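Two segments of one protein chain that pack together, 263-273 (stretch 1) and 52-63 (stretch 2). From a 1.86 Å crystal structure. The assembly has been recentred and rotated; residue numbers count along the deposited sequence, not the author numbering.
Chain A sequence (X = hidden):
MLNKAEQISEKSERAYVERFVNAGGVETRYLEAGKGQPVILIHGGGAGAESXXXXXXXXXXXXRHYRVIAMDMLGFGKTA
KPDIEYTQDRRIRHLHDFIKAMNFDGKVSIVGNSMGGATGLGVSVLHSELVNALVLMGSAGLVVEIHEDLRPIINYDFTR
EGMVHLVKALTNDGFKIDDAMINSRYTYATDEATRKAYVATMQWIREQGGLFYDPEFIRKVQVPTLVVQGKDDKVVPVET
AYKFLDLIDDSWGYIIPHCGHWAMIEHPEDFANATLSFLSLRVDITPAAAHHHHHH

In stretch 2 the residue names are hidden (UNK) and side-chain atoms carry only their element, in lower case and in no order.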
# COMPACT_ATOMS: atom_id res chain seq x y z
N ALA A 263 4.87 11.03 6.56
CA ALA A 263 3.55 10.43 6.44
C ALA A 263 2.83 10.24 7.78
O ALA A 263 1.64 10.52 7.90
CB ALA A 263 3.64 9.09 5.71
N MET A 264 3.56 9.78 8.80
CA MET A 264 2.95 9.55 10.12
C MET A 264 2.42 10.82 10.79
O MET A 264 1.56 10.74 11.67
CB MET A 264 3.94 8.87 11.06
CG MET A 264 5.01 9.80 11.61
SD MET A 264 6.11 10.46 10.36
CE MET A 264 7.19 11.45 11.36
N ILE A 265 2.95 11.97 10.39
CA ILE A 265 2.51 13.24 10.95
C ILE A 265 1.46 13.90 10.06
O ILE A 265 0.45 14.42 10.55
CB ILE A 265 3.70 14.23 11.13
CG1 ILE A 265 4.69 13.69 12.18
CG2 ILE A 265 3.19 15.60 11.56
CD1 ILE A 265 5.95 14.52 12.34
N GLU A 266 1.69 13.87 8.75
CA GLU A 266 0.78 14.49 7.79
C GLU A 266 -0.55 13.75 7.63
O GLU A 266 -1.59 14.38 7.41
CB GLU A 266 1.47 14.59 6.42
CG GLU A 266 2.78 15.35 6.44
CD GLU A 266 3.52 15.29 5.12
OE1 GLU A 266 2.91 15.64 4.08
OE2 GLU A 266 4.70 14.89 5.11
N HIS A 267 -0.52 12.43 7.73
CA HIS A 267 -1.72 11.61 7.60
C HIS A 267 -1.63 10.46 8.59
O HIS A 267 -1.47 9.31 8.20
CB HIS A 267 -1.82 11.05 6.17
CG HIS A 267 -1.70 12.09 5.10
ND1 HIS A 267 -2.72 12.99 4.83
CD2 HIS A 267 -0.70 12.38 4.25
CE1 HIS A 267 -2.34 13.79 3.85
NE2 HIS A 267 -1.12 13.44 3.48
N PRO A 268 -1.74 10.76 9.90
CA PRO A 268 -1.65 9.73 10.93
C PRO A 268 -2.60 8.54 10.80
O PRO A 268 -2.16 7.39 10.92
CB PRO A 268 -1.85 10.52 12.24
CG PRO A 268 -2.67 11.71 11.81
CD PRO A 268 -2.06 12.08 10.48
N GLU A 269 -3.88 8.80 10.56
CA GLU A 269 -4.86 7.72 10.42
C GLU A 269 -4.52 6.82 9.24
O GLU A 269 -4.58 5.59 9.34
CB GLU A 269 -6.26 8.30 10.22
CG GLU A 269 -6.82 8.97 11.46
CD GLU A 269 -8.00 8.21 12.05
OE1 GLU A 269 -9.05 8.13 11.38
OE2 GLU A 269 -7.87 7.69 13.18
N ASP A 270 -4.16 7.43 8.12
CA ASP A 270 -3.81 6.69 6.92
C ASP A 270 -2.59 5.81 7.21
O ASP A 270 -2.61 4.61 6.96
CB ASP A 270 -3.51 7.66 5.77
CG ASP A 270 -3.26 6.95 4.45
OD1 ASP A 270 -3.12 7.64 3.42
OD2 ASP A 270 -3.20 5.71 4.44
N PHE A 271 -1.54 6.41 7.75
CA PHE A 271 -0.33 5.66 8.05
C PHE A 271 -0.54 4.54 9.06
O PHE A 271 -0.05 3.42 8.87
CB PHE A 271 0.77 6.59 8.59
CG PHE A 271 1.99 5.85 9.02
CD1 PHE A 271 2.96 5.47 8.08
CD2 PHE A 271 2.15 5.45 10.34
CE1 PHE A 271 4.05 4.70 8.46
CE2 PHE A 271 3.23 4.67 10.72
CZ PHE A 271 4.19 4.30 9.78
N ALA A 272 -1.24 4.85 10.15
CA ALA A 272 -1.49 3.87 11.20
C ALA A 272 -2.27 2.67 10.70
O ALA A 272 -1.96 1.53 11.05
CB ALA A 272 -2.26 4.53 12.36
N ASN A 273 -3.28 2.92 9.88
CA ASN A 273 -4.10 1.85 9.33
C ASN A 273 -3.32 0.99 8.35
O ASN A 273 -3.46 -0.23 8.35
CB ASN A 273 -5.34 2.44 8.64
CG ASN A 273 -6.50 2.60 9.59
OD1 ASN A 273 -6.35 3.09 10.71
ND2 ASN A 273 -7.68 2.18 9.15
N UNK A 52 7.56 11.71 20.98
CA UNK A 52 6.25 12.31 21.16
C UNK A 52 5.80 13.10 19.93
O UNK A 52 4.70 12.88 19.42
c UNK A 52 6.25 13.20 22.41
c UNK A 52 4.88 14.27 24.23
c UNK A 52 4.89 13.75 22.80
o UNK A 52 3.99 13.88 25.01
o UNK A 52 5.78 15.07 24.58
N UNK A 53 6.65 13.99 19.45
CA UNK A 53 6.31 14.80 18.29
C UNK A 53 6.12 13.98 17.02
O UNK A 53 5.30 14.33 16.17
N UNK A 54 6.86 12.89 16.88
CA UNK A 54 6.74 12.05 15.70
C UNK A 54 5.55 11.09 15.72
O UNK A 54 4.92 10.86 14.68
n UNK A 54 9.19 13.18 14.74
o UNK A 54 9.67 11.21 13.78
c UNK A 54 8.01 11.21 15.50
c UNK A 54 9.03 11.87 14.59
N UNK A 55 5.22 10.54 16.88
CA UNK A 55 4.17 9.54 16.94
C UNK A 55 2.91 9.79 17.76
O UNK A 55 2.07 8.90 17.89
c UNK A 55 4.80 8.22 17.41
c UNK A 55 7.49 7.13 15.03
c UNK A 55 6.12 7.32 15.33
n UNK A 55 8.21 7.56 16.11
c UNK A 55 6.96 6.25 12.89
c UNK A 55 6.05 7.87 16.65
c UNK A 55 7.34 8.01 17.08
c UNK A 55 5.59 6.42 13.16
c UNK A 55 5.16 6.96 14.38
c UNK A 55 7.92 6.59 13.81
N UNK A 56 2.79 11.00 18.30
CA UNK A 56 1.65 11.37 19.13
C UNK A 56 0.30 10.81 18.67
O UNK A 56 -0.37 10.10 19.43
c UNK A 56 1.64 16.12 22.87
n UNK A 56 1.38 16.32 24.15
c UNK A 56 0.83 13.39 20.46
n UNK A 56 1.08 15.10 22.23
n UNK A 56 2.48 16.93 22.23
c UNK A 56 1.30 14.79 20.82
c UNK A 56 1.55 12.89 19.23
N UNK A 57 -0.09 11.12 17.44
CA UNK A 57 -1.37 10.69 16.90
C UNK A 57 -1.42 9.28 16.33
O UNK A 57 -2.49 8.80 15.96
n UNK A 57 -1.47 14.07 15.72
c UNK A 57 -2.03 13.08 16.40
o UNK A 57 -2.67 13.26 17.44
c UNK A 57 -1.84 11.69 15.84
N UNK A 58 -0.27 8.62 16.25
CA UNK A 58 -0.23 7.26 15.73
C UNK A 58 -0.29 6.22 16.84
O UNK A 58 -0.96 5.19 16.71
c UNK A 58 1.04 7.04 14.87
c UNK A 58 0.97 7.88 13.60
c UNK A 58 1.18 5.57 14.50
N UNK A 59 0.38 6.50 17.95
CA UNK A 59 0.42 5.57 19.07
C UNK A 59 -0.94 5.03 19.52
O UNK A 59 -1.10 3.82 19.63
c UNK A 59 3.33 7.32 20.99
c UNK A 59 2.59 6.50 19.94
c UNK A 59 1.14 6.20 20.29
c UNK A 59 1.10 5.24 21.48
N UNK A 60 -1.94 5.91 19.74
CA UNK A 60 -3.28 5.48 20.17
C UNK A 60 -3.90 4.45 19.25
O UNK A 60 -4.47 3.45 19.69
c UNK A 60 -3.02 7.82 20.46
c UNK A 60 -4.08 6.79 20.17
c UNK A 60 -1.95 7.36 19.49
N UNK A 61 -3.78 4.70 17.95
CA UNK A 61 -4.35 3.80 16.96
C UNK A 61 -3.68 2.43 17.00
O UNK A 61 -4.35 1.40 17.07
c UNK A 61 -4.87 5.78 15.50
c UNK A 61 -4.62 6.55 14.22
c UNK A 61 -4.84 3.48 14.52
c UNK A 61 -4.21 4.40 15.55
N UNK A 62 -2.36 2.42 16.96
CA UNK A 62 -1.63 1.16 16.98
C UNK A 62 -1.81 0.42 18.30
O UNK A 62 -1.93 -0.81 18.33
c UNK A 62 0.18 2.04 15.35
c UNK A 62 1.67 2.27 15.21
c UNK A 62 -0.32 1.13 14.23
c UNK A 62 -0.14 1.41 16.71
N UNK A 63 -1.86 1.17 19.39
CA UNK A 63 -2.01 0.60 20.72
C UNK A 63 -3.32 -0.17 20.93
O UNK A 63 -3.47 -0.89 21.92
c UNK A 63 -1.88 1.70 21.77
O HOH W 1 2.22 10.73 14.42
O HOH W 2 -0.33 14.66 13.16

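Position 52 carries three carbons in a row, the third holding two oxygens, and reaches nothing on stretch 1: Glu-52. Position 53 has no side-chain atoms, so it is Gly-53; its contribution is backbone, with its O 3.9 Å from Ile-265 CD1.

Position 54 has two carbons, the second bearing one oxygen and one nitrogen, an amide that reaches Met-264 and Ile-265: Asn-54. Its OD1 sits 3.5 Å from Met-264 CE but is hydrogen-bonded elsewhere in the structure. The backbone makes contact as well: Asn-54 O lies 3.2 Å from Met-264 CG and 3.8 Å from Ile-265 CG1.

At position 55 one carbon leads to fused five- and six-membered rings holding eight carbons and one nitrogen, which touch Met-264 and Phe-271; only Trp-55 provides them. Its CA-to-CB bond points away from stretch 1, yet the long ring system returns, bringing CZ3 to 3.6 Å from Met-264 CB and 3.8 Å from Phe-271 CE2. The phenylalanine atom meets the indole at its edge, while Met-264 CG lies 4.2 Å from the centroid of the six-membered ring in an off-centre CH-pi contact.

Position 56 shows three carbons, a nitrogen, then a carbon with two more nitrogens: Arg-56. Its end leads away from stretch 1; NH2 makes a long, 3.7 Å salt bridge to Glu-52 OE2, with no N-H aimed at the oxygen.

Position 57 repeats the two-carbon amide pattern, touches Pro-268 and is Asn-57, its CB 3.8 Å from Pro-268 CB. Position 58 has one carbon carrying two others, which reach Met-264, Pro-268, Phe-271 and Ala-272: Val-58. Its CG2 is 3.5 Å from Met-264 O and 4.1 Å from Pro-268 CB, and CG1 is 4.2 Å from Ala-272 CB.

Position 59, four carbons forked at the first with one two-carbon arm, points away: Ile-59. Position 60 closes three carbons onto its own backbone N, Pro-60, and makes no contact. Position 61 has the same fork as 59 but points toward stretch 1, touching Ala-272 and Glu-269: Ile-61, with CD1 3.6 Å from Glu-269 OE2.

Position 62 has four carbons forked at the second and touches Ala-272: Leu-62, whose CD2 is 3.6 Å from Ala-272 O. Position 63, with one carbon, is Ala-63, out of reach.

No direct hydrogen bond crosses the contact. Apolar packing joins the segments, and Ala-272 CB packs against Ile-61 CG2 at 3.5 Å, the shortest of the apolar side-chain contacts. Water supplies the polar links: one donates to Asn-54 O (2.7 Å) and Met-264 O (2.8 Å); another accepts from Asn-57 ND2 (2.9 Å) and donates to Ile-265 O (2.7 Å).

Stretch 2, residues 52-63: EGNWRNVIPILA
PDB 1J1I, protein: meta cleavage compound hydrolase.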